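Long-range contacts in ferredoxin-NADP reductase (Neisseria gonorrhoeae MIA_2011_03-10, PDB 5TR9), which probably transfers electrons between NADP(H) and ferredoxin through its bound flavin-adenine dinucleotide, as ferredoxin-NADP reductases do: residues Phe229-Pro235 / Ile261-Phe267; Gln49-Leu53 / Arg64-Val68. All coordinates share one frame; numbering follows the deposited sequence. Where two conformers were deposited one is given.

The two contacts lie in series along the chain, one in each half of a two-domain reductase, with FAD between them. Contact 2, the earlier, joins strands 50-57 and 60-67 of the antiparallel FAD-binding sheet. Contact 1 joins strands 227-233 and 261-265 of the parallel sheet in the NAD-binding half, where 261-265 is the last strand before the C-terminus. Their centres are about 14 Å apart, yet they touch: Glu264 of contact 1 packs on Phe50 and Ser67 of contact 2. Both reach the cofactor, contact 2 at flavin, ribityl and phosphates, contact 1 at flavin and adenine, so the flavin site is built at the interface of the two halves.

Contact 1 of 2, residues Phe229-Pro235 / Ile261-Phe267; sequences FMICGNP and IMMENGF. With FAD (flavin-adenine dinucleotide), chain C.
Ile231 and Ile261 meet on one face of the parallel sheet in the NAD-binding half, where strands 227-233 and 261-265, linked through helix 235-247, form a beta-alpha-beta unit. Ile231 puts CD1 against Ile261 CG2 at 3.7 Å, the two branched chains crossing at a slant, while CB of Met263 lies beside CB of Ile231; helix 235-247 covers this side. Met230 and Met262 run side by side on the other face, with Met230 CE 4.0 Å from Met262 SD, Met230 against Phe135 and Ile138 of helix 133-139, Met262 against the loop residues Arg116 and Phe117. The strands are joined by backbone bonds such as Glu264 N to Ile231 O, 2.9 Å. Further along, Gly266 N donates to Gly233 O at 2.7 Å, and the chain ends at Phe267. With CG placed between its backbone N and carbonyl carbon (chi1 57°), the Phe267 ring is directed between Pro235 and the FAD adenine. The adenine lies over one face, C4A 3.6 Å above the ring plane. Pro235 covers the opposite face in a CH-pi contact, its CD 3.9 Å from the ring centroid. Asn265 lies across Pro235, and one water donates to both Asn265 OD1 and Pro235 O, 2.8 Å from each.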
loop_
_atom_site.group_PDB
_atom_site.type_symbol
_atom_site.label_atom_id
_atom_site.label_comp_id
_atom_site.label_asym_id
_atom_site.label_seq_id
_atom_site.Cartn_x
_atom_site.Cartn_y
_atom_site.Cartn_z
ATOM N N PHE A 229 -6.899 -10.629 6.399
ATOM C CA PHE A 229 -6.591 -9.202 6.465
ATOM C C PHE A 229 -5.130 -8.926 6.136
ATOM O O PHE A 229 -4.234 -9.658 6.566
ATOM C CB PHE A 229 -6.854 -8.635 7.868
ATOM C CG PHE A 229 -8.307 -8.527 8.238
ATOM C CD1 PHE A 229 -9.052 -7.425 7.847
ATOM C CD2 PHE A 229 -8.916 -9.513 9.012
ATOM C CE1 PHE A 229 -10.399 -7.301 8.208
ATOM C CE2 PHE A 229 -10.267 -9.401 9.369
ATOM C CZ PHE A 229 -11.004 -8.291 8.970
ATOM N N MET A 230 -4.888 -7.815 5.438
ATOM C CA MET A 230 -3.549 -7.258 5.301
ATOM C C MET A 230 -3.612 -5.806 5.748
ATOM O O MET A 230 -4.583 -5.108 5.450
ATOM C CB MET A 230 -3.050 -7.358 3.860
ATOM C CG MET A 230 -3.174 -8.769 3.281
ATOM S SD MET A 230 -2.594 -8.857 1.586
ATOM C CE MET A 230 -0.815 -8.741 1.841
ATOM N N ILE A 231 -2.601 -5.362 6.488
ATOM C CA ILE A 231 -2.612 -4.037 7.102
ATOM C C ILE A 231 -1.323 -3.323 6.740
ATOM O O ILE A 231 -0.235 -3.849 6.993
ATOM C CB ILE A 231 -2.724 -4.107 8.633
ATOM C CG1 ILE A 231 -3.766 -5.135 9.080
ATOM C CG2 ILE A 231 -3.035 -2.705 9.196
ATOM C CD1 ILE A 231 -3.734 -5.375 10.603
ATOM N N CYS A 232 -1.436 -2.097 6.231
ATOM C CA CYS A 232 -0.242 -1.298 5.957
ATOM C C CYS A 232 -0.582 0.168 6.183
ATOM O O CYS A 232 -1.445 0.714 5.497
ATOM C CB CYS A 232 0.278 -1.523 4.528
ATOM S SG CYS A 232 1.847 -0.645 4.196
ATOM N N GLY A 233 0.087 0.810 7.131
ATOM C CA GLY A 233 -0.286 2.174 7.464
ATOM C C GLY A 233 0.643 2.738 8.513
ATOM O O GLY A 233 1.712 2.184 8.782
ATOM N N ASN A 234 0.237 3.865 9.107
ATOM C CA ASN A 234 1.099 4.454 10.119
ATOM C C ASN A 234 1.208 3.492 11.307
ATOM O O ASN A 234 0.297 2.690 11.562
ATOM C CB ASN A 234 0.608 5.849 10.544
ATOM C CG ASN A 234 -0.788 5.852 11.142
ATOM O OD1 ASN A 234 -0.977 5.499 12.309
ATOM N ND2 ASN A 234 -1.770 6.334 10.370
ATOM N N PRO A 235 2.356 3.486 11.989
ATOM C CA PRO A 235 2.583 2.495 13.056
ATOM C C PRO A 235 1.471 2.440 14.085
ATOM O O PRO A 235 1.089 1.340 14.496
ATOM C CB PRO A 235 3.908 2.961 13.662
ATOM C CG PRO A 235 4.644 3.547 12.494
ATOM C CD PRO A 235 3.579 4.246 11.673
ATOM N N ILE A 261 -3.979 -12.527 9.583
ATOM C CA ILE A 261 -3.477 -11.155 9.533
ATOM C C ILE A 261 -2.037 -11.129 9.037
ATOM O O ILE A 261 -1.177 -11.839 9.571
ATOM C CB ILE A 261 -3.547 -10.477 10.914
ATOM C CG1 ILE A 261 -4.950 -10.563 11.515
ATOM C CG2 ILE A 261 -3.106 -9.028 10.812
ATOM C CD1 ILE A 261 -4.968 -10.142 12.977
ATOM N N MET A 262 -1.768 -10.274 8.049
ATOM C CA MET A 262 -0.419 -9.853 7.686
ATOM C C MET A 262 -0.336 -8.346 7.858
ATOM O O MET A 262 -1.294 -7.636 7.546
ATOM C CB MET A 262 -0.077 -10.196 6.238
ATOM C CG MET A 262 -0.091 -11.664 5.929
ATOM S SD MET A 262 0.084 -11.909 4.155
ATOM C CE MET A 262 -0.121 -13.686 4.092
ATOM N N MET A 263 0.810 -7.850 8.325
ATOM C CA MET A 263 0.914 -6.416 8.572
ATOM C C MET A 263 2.337 -5.923 8.333
ATOM O O MET A 263 3.313 -6.670 8.474
ATOM C CB MET A 263 0.464 -6.082 9.995
ATOM C CG MET A 263 1.268 -6.742 11.065
ATOM S SD MET A 263 0.460 -6.473 12.662
ATOM C CE MET A 263 1.619 -7.271 13.760
ATOM N N GLU A 264 2.434 -4.648 7.954
ATOM C CA GLU A 264 3.711 -3.988 7.731
ATOM C C GLU A 264 3.538 -2.503 8.011
ATOM O O GLU A 264 2.603 -1.894 7.488
ATOM C CB GLU A 264 4.169 -4.221 6.287
ATOM C CG GLU A 264 5.488 -3.573 5.896
ATOM C CD GLU A 264 5.774 -3.806 4.415
ATOM O OE1 GLU A 264 5.484 -2.894 3.606
ATOM O OE2 GLU A 264 6.253 -4.904 4.058
ATOM N N ASN A 265 4.416 -1.922 8.837
ATOM C CA ASN A 265 4.350 -0.481 9.057
ATOM C C ASN A 265 4.676 0.238 7.755
ATOM O O ASN A 265 5.626 -0.125 7.054
ATOM C CB ASN A 265 5.337 -0.038 10.142
ATOM C CG ASN A 265 4.882 -0.405 11.553
ATOM O OD1 ASN A 265 3.761 -0.854 11.775
ATOM N ND2 ASN A 265 5.770 -0.192 12.518
ATOM N N GLY A 266 3.885 1.266 7.431
ATOM C CA GLY A 266 4.089 2.024 6.200
ATOM C C GLY A 266 5.220 3.023 6.241
ATOM O O GLY A 266 5.577 3.599 5.205
ATOM N N PHE A 267 5.782 3.250 7.421
ATOM C CA PHE A 267 6.972 4.061 7.582
ATOM C C PHE A 267 7.489 3.869 9.004
ATOM O O PHE A 267 6.879 3.124 9.783
ATOM C CB PHE A 267 6.691 5.549 7.285
ATOM C CG PHE A 267 5.599 6.166 8.132
ATOM C CD1 PHE A 267 5.885 6.708 9.375
ATOM C CD2 PHE A 267 4.298 6.237 7.663
ATOM C CE1 PHE A 267 4.895 7.296 10.146
ATOM C CE2 PHE A 267 3.304 6.830 8.427
ATOM C CZ PHE A 267 3.601 7.355 9.665
ATOM O OXT PHE A 267 8.511 4.449 9.387
HETATM P PA FAD C . 12.219 10.709 7.206
HETATM O O1A FAD C . 13.436 11.232 7.896
HETATM O O2A FAD C . 12.319 9.294 6.648
HETATM O O5B FAD C . 10.971 10.710 8.143
HETATM C C5B FAD C . 10.627 11.863 8.937
HETATM C C4B FAD C . 9.304 11.566 9.599
HETATM O O4B FAD C . 8.260 11.638 8.607
HETATM C C3B FAD C . 9.174 10.165 10.180
HETATM O O3B FAD C . 9.706 10.082 11.497
HETATM C C2B FAD C . 7.659 9.952 10.184
HETATM O O2B FAD C . 7.050 10.562 11.318
HETATM C C1B FAD C . 7.224 10.728 8.941
HETATM N N9A FAD C . 6.957 9.914 7.764
HETATM C C8A FAD C . 7.866 9.274 6.966
HETATM N N7A FAD C . 7.330 8.658 5.937
HETATM C C5A FAD C . 5.976 8.931 6.064
HETATM C C6A FAD C . 4.862 8.563 5.287
HETATM N N6A FAD C . 4.947 7.803 4.189
HETATM N N1A FAD C . 3.645 8.989 5.695
HETATM C C2A FAD C . 3.562 9.748 6.793
HETATM N N3A FAD C . 4.542 10.156 7.606
HETATM C C4A FAD C . 5.734 9.717 7.176
HETATM N N1 FAD C . 6.985 6.439 2.257
HETATM C C2 FAD C . 6.195 6.777 1.199
HETATM O O2 FAD C . 5.918 7.961 0.957
HETATM N N3 FAD C . 5.672 5.769 0.395
HETATM C C4 FAD C . 5.879 4.409 0.565
HETATM O O4 FAD C . 5.380 3.598 -0.216
HETATM C C4X FAD C . 6.727 4.073 1.682
HETATM N N5 FAD C . 6.959 2.796 1.929
HETATM C C5X FAD C . 7.773 2.484 3.002
HETATM C C6 FAD C . 8.035 1.138 3.274
HETATM C C7 FAD C . 8.845 0.769 4.340
HETATM C C7M FAD C . 9.121 -0.689 4.597
HETATM C C8 FAD C . 9.421 1.761 5.150
HETATM C C8M FAD C . 10.310 1.385 6.310
HETATM C C9 FAD C . 9.156 3.104 4.886
HETATM C C9A FAD C . 8.345 3.474 3.818
HETATM N N10 FAD C . 8.022 4.825 3.544
HETATM C C10 FAD C . 7.244 5.157 2.469
HETATM C "C1'" FAD C . 8.685 5.918 4.258
HETATM C "C2'" FAD C . 9.903 6.394 3.443
HETATM O "O2'" FAD C . 10.955 5.427 3.454
HETATM C "C3'" FAD C . 10.439 7.732 3.958
HETATM O "O3'" FAD C . 10.594 7.670 5.371
HETATM C "C4'" FAD C . 9.632 8.944 3.487
HETATM O "O4'" FAD C . 9.781 9.073 2.071
HETATM C "C5'" FAD C . 10.063 10.237 4.148
HETATM O "O5'" FAD C . 11.484 10.401 3.973
HETATM P P FAD C . 12.220 11.697 4.518
HETATM O O1P FAD C . 11.654 12.937 3.838
HETATM O O2P FAD C . 13.685 11.448 4.426
HETATM O O3P FAD C . 11.769 11.708 6.060
HETATM O O HOH W 1 2.833 -0.873 14.382
#

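Contact 2 of 2, residues Gln49-Leu53 / Arg64-Val68; sequences QFSRL and RAYSV. With FAD (flavin-adenine dinucleotide), chain C.
Antiparallel strand pairing joins Gln49-Leu53 to Arg64-Val68 at the edge of the FAD-binding sheet, where strand 60-67 is outermost. Ser51 and Tyr66 form a hydrogen-bonded pair, with Ser51 N to Tyr66 O at 2.8 Å; Leu53 and Arg64 form the next. A water donates to both Gln49 O and Val68 O. The Leu53 and Tyr66 side chains cross at about a right angle, Leu53 CD1 3.7 Å from Tyr66 CD2, and Tyr79 backs both. The Phe50 ring instead reaches Ala65, CD1 to CB 3.7 Å, while FAD C7M sits over the centre of one ring face, 3.5 Å above its plane. This beta hairpin supplies five FAD-pocket residues, and Arg64-Ala65-Tyr66-Ser67 fits the R-x-Y-S motif of FR-type flavin domains. Tyr66 OH shares a 2.7 Å hydrogen bond with FAD O4', Ala65 O accepts from O2', and Ser67 N donates to flavin O4. Arg64, bent at chi2 (-68°), brings its guanidinium edge-on to the adenosine-side phosphate: NE binds FAD O2A at 2.9 Å and NH2 binds O1A at 3.2 Å, two bonds that fix the group's rotation. Ser51 OG touches Val68 CG2 at 3.3 Å and is hydrogen-bonded to the Tyr43 and Tyr79 hydroxyls.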
loop_
_atom_site.group_PDB
_atom_site.type_symbol
_atom_site.label_atom_id
_atom_site.label_comp_id
_atom_site.label_asym_id
_atom_site.label_seq_id
_atom_site.Cartn_x
_atom_site.Cartn_y
_atom_site.Cartn_z
ATOM N N GLN A 49 5.758 -6.058 -2.198
ATOM C CA GLN A 49 7.086 -5.819 -1.651
ATOM C C GLN A 49 7.542 -4.379 -1.886
ATOM O O GLN A 49 6.920 -3.603 -2.623
ATOM C CB GLN A 49 8.079 -6.808 -2.261
ATOM C CG GLN A 49 7.839 -8.227 -1.760
ATOM C CD GLN A 49 8.958 -9.159 -2.142
ATOM O OE1 GLN A 49 9.418 -9.178 -3.291
ATOM N NE2 GLN A 49 9.423 -9.944 -1.173
ATOM N N PHE A 50 8.640 -4.016 -1.216
ATOM C CA PHE A 50 9.187 -2.672 -1.324
ATOM C C PHE A 50 10.628 -2.671 -1.827
ATOM O O PHE A 50 11.388 -3.633 -1.650
ATOM C CB PHE A 50 9.071 -1.907 0.018
ATOM C CG PHE A 50 9.797 -2.540 1.185
ATOM C CD1 PHE A 50 11.123 -2.199 1.474
ATOM C CD2 PHE A 50 9.136 -3.416 2.040
ATOM C CE1 PHE A 50 11.783 -2.756 2.581
ATOM C CE2 PHE A 50 9.792 -3.979 3.146
ATOM C CZ PHE A 50 11.109 -3.645 3.413
ATOM N N SER A 51 10.972 -1.569 -2.499
ATOM C CA SER A 51 12.310 -1.265 -2.976
ATOM C C SER A 51 13.023 -0.382 -1.966
ATOM O O SER A 51 12.402 0.230 -1.098
ATOM C CB SER A 51 12.257 -0.516 -4.307
ATOM O OG SER A 51 11.478 -1.194 -5.277
ATOM N N ARG A 52 14.339 -0.317 -2.094
ATOM C CA ARG A 52 15.133 0.704 -1.423
ATOM C C ARG A 52 15.704 1.614 -2.500
ATOM O O ARG A 52 16.389 1.141 -3.413
ATOM C CB ARG A 52 16.240 0.090 -0.566
ATOM C CG ARG A 52 15.814 -0.174 0.868
ATOM C CD ARG A 52 16.900 -0.883 1.672
ATOM N NE ARG A 52 18.249 -0.377 1.413
ATOM C CZ ARG A 52 18.920 0.443 2.220
ATOM N NH1 ARG A 52 18.371 0.872 3.348
ATOM N NH2 ARG A 52 20.147 0.831 1.897
ATOM N N LEU A 53 15.389 2.902 -2.409
ATOM C CA LEU A 53 15.812 3.904 -3.373
ATOM C C LEU A 53 16.788 4.846 -2.696
ATOM O O LEU A 53 16.689 5.095 -1.491
ATOM C CB LEU A 53 14.628 4.714 -3.902
ATOM C CG LEU A 53 13.482 3.924 -4.532
ATOM C CD1 LEU A 53 12.358 4.874 -4.988
ATOM C CD2 LEU A 53 14.002 3.089 -5.700
ATOM N N ARG A 64 16.042 5.249 1.335
ATOM C CA ARG A 64 14.723 5.081 1.950
ATOM C C ARG A 64 13.944 3.980 1.234
ATOM O O ARG A 64 14.148 3.725 0.043
ATOM C CB ARG A 64 13.894 6.381 1.913
ATOM C CG ARG A 64 14.431 7.530 2.779
ATOM C CD ARG A 64 14.315 7.214 4.262
ATOM N NE ARG A 64 14.569 8.380 5.114
ATOM C CZ ARG A 64 15.779 8.784 5.502
ATOM N NH1 ARG A 64 16.873 8.140 5.091
ATOM N NH2 ARG A 64 15.903 9.845 6.302
ATOM N N ALA A 65 13.008 3.361 1.960
ATOM C CA ALA A 65 12.177 2.294 1.403
ATOM C C ALA A 65 10.858 2.834 0.846
ATOM O O ALA A 65 10.250 3.748 1.420
ATOM C CB ALA A 65 11.882 1.238 2.472
ATOM N N TYR A 66 10.403 2.244 -0.270
ATOM C CA TYR A 66 9.133 2.602 -0.909
ATOM C C TYR A 66 8.480 1.352 -1.469
ATOM O O TYR A 66 9.139 0.577 -2.162
ATOM C CB TYR A 66 9.329 3.630 -2.044
ATOM C CG TYR A 66 9.924 4.882 -1.471
ATOM C CD1 TYR A 66 9.113 5.856 -0.897
ATOM C CD2 TYR A 66 11.300 5.054 -1.444
ATOM C CE1 TYR A 66 9.665 6.974 -0.303
ATOM C CE2 TYR A 66 11.858 6.155 -0.854
ATOM C CZ TYR A 66 11.041 7.113 -0.300
ATOM O OH TYR A 66 11.618 8.199 0.300
ATOM N N SER A 67 7.191 1.166 -1.194
ATOM C CA SER A 67 6.484 0.035 -1.802
ATOM C C SER A 67 6.291 0.250 -3.295
ATOM O O SER A 67 5.904 1.334 -3.735
ATOM C CB SER A 67 5.113 -0.151 -1.158
ATOM O OG SER A 67 5.226 -0.322 0.246
ATOM N N VAL A 68 6.523 -0.799 -4.090
ATOM C CA VAL A 68 6.281 -0.667 -5.525
ATOM C C VAL A 68 4.783 -0.555 -5.772
ATOM O O VAL A 68 4.004 -1.403 -5.320
ATOM C CB VAL A 68 6.878 -1.849 -6.300
ATOM C CG1 VAL A 68 6.695 -1.610 -7.801
ATOM C CG2 VAL A 68 8.353 -2.010 -5.968
HETATM P PA FAD C . 12.219 10.709 7.206
HETATM O O1A FAD C . 13.436 11.232 7.896
HETATM O O2A FAD C . 12.319 9.294 6.648
HETATM O O5B FAD C . 10.971 10.710 8.143
HETATM C C5B FAD C . 10.627 11.863 8.937
HETATM C C4B FAD C . 9.304 11.566 9.599
HETATM O O4B FAD C . 8.260 11.638 8.607
HETATM C C3B FAD C . 9.174 10.165 10.180
HETATM O O3B FAD C . 9.706 10.082 11.497
HETATM C C2B FAD C . 7.659 9.952 10.184
HETATM O O2B FAD C . 7.050 10.562 11.318
HETATM C C1B FAD C . 7.224 10.728 8.941
HETATM N N9A FAD C . 6.957 9.914 7.764
HETATM C C8A FAD C . 7.866 9.274 6.966
HETATM N N7A FAD C . 7.330 8.658 5.937
HETATM C C5A FAD C . 5.976 8.931 6.064
HETATM C C6A FAD C . 4.862 8.563 5.287
HETATM N N6A FAD C . 4.947 7.803 4.189
HETATM N N1A FAD C . 3.645 8.989 5.695
HETATM C C2A FAD C . 3.562 9.748 6.793
HETATM N N3A FAD C . 4.542 10.156 7.606
HETATM C C4A FAD C . 5.734 9.717 7.176
HETATM N N1 FAD C . 6.985 6.439 2.257
HETATM C C2 FAD C . 6.195 6.777 1.199
HETATM O O2 FAD C . 5.918 7.961 0.957
HETATM N N3 FAD C . 5.672 5.769 0.395
HETATM C C4 FAD C . 5.879 4.409 0.565
HETATM O O4 FAD C . 5.380 3.598 -0.216
HETATM C C4X FAD C . 6.727 4.073 1.682
HETATM N N5 FAD C . 6.959 2.796 1.929
HETATM C C5X FAD C . 7.773 2.484 3.002
HETATM C C6 FAD C . 8.035 1.138 3.274
HETATM C C7 FAD C . 8.845 0.769 4.340
HETATM C C7M FAD C . 9.121 -0.689 4.597
HETATM C C8 FAD C . 9.421 1.761 5.150
HETATM C C8M FAD C . 10.310 1.385 6.310
HETATM C C9 FAD C . 9.156 3.104 4.886
HETATM C C9A FAD C . 8.345 3.474 3.818
HETATM N N10 FAD C . 8.022 4.825 3.544
HETATM C C10 FAD C . 7.244 5.157 2.469
HETATM C "C1'" FAD C . 8.685 5.918 4.258
HETATM C "C2'" FAD C . 9.903 6.394 3.443
HETATM O "O2'" FAD C . 10.955 5.427 3.454
HETATM C "C3'" FAD C . 10.439 7.732 3.958
HETATM O "O3'" FAD C . 10.594 7.670 5.371
HETATM C "C4'" FAD C . 9.632 8.944 3.487
HETATM O "O4'" FAD C . 9.781 9.073 2.071
HETATM C "C5'" FAD C . 10.063 10.237 4.148
HETATM O "O5'" FAD C . 11.484 10.401 3.973
HETATM P P FAD C . 12.220 11.697 4.518
HETATM O O1P FAD C . 11.654 12.937 3.838
HETATM O O2P FAD C . 13.685 11.448 4.426
HETATM O O3P FAD C . 11.769 11.708 6.060
HETATM O O HOH W 2 4.480 -3.788 -3.977
#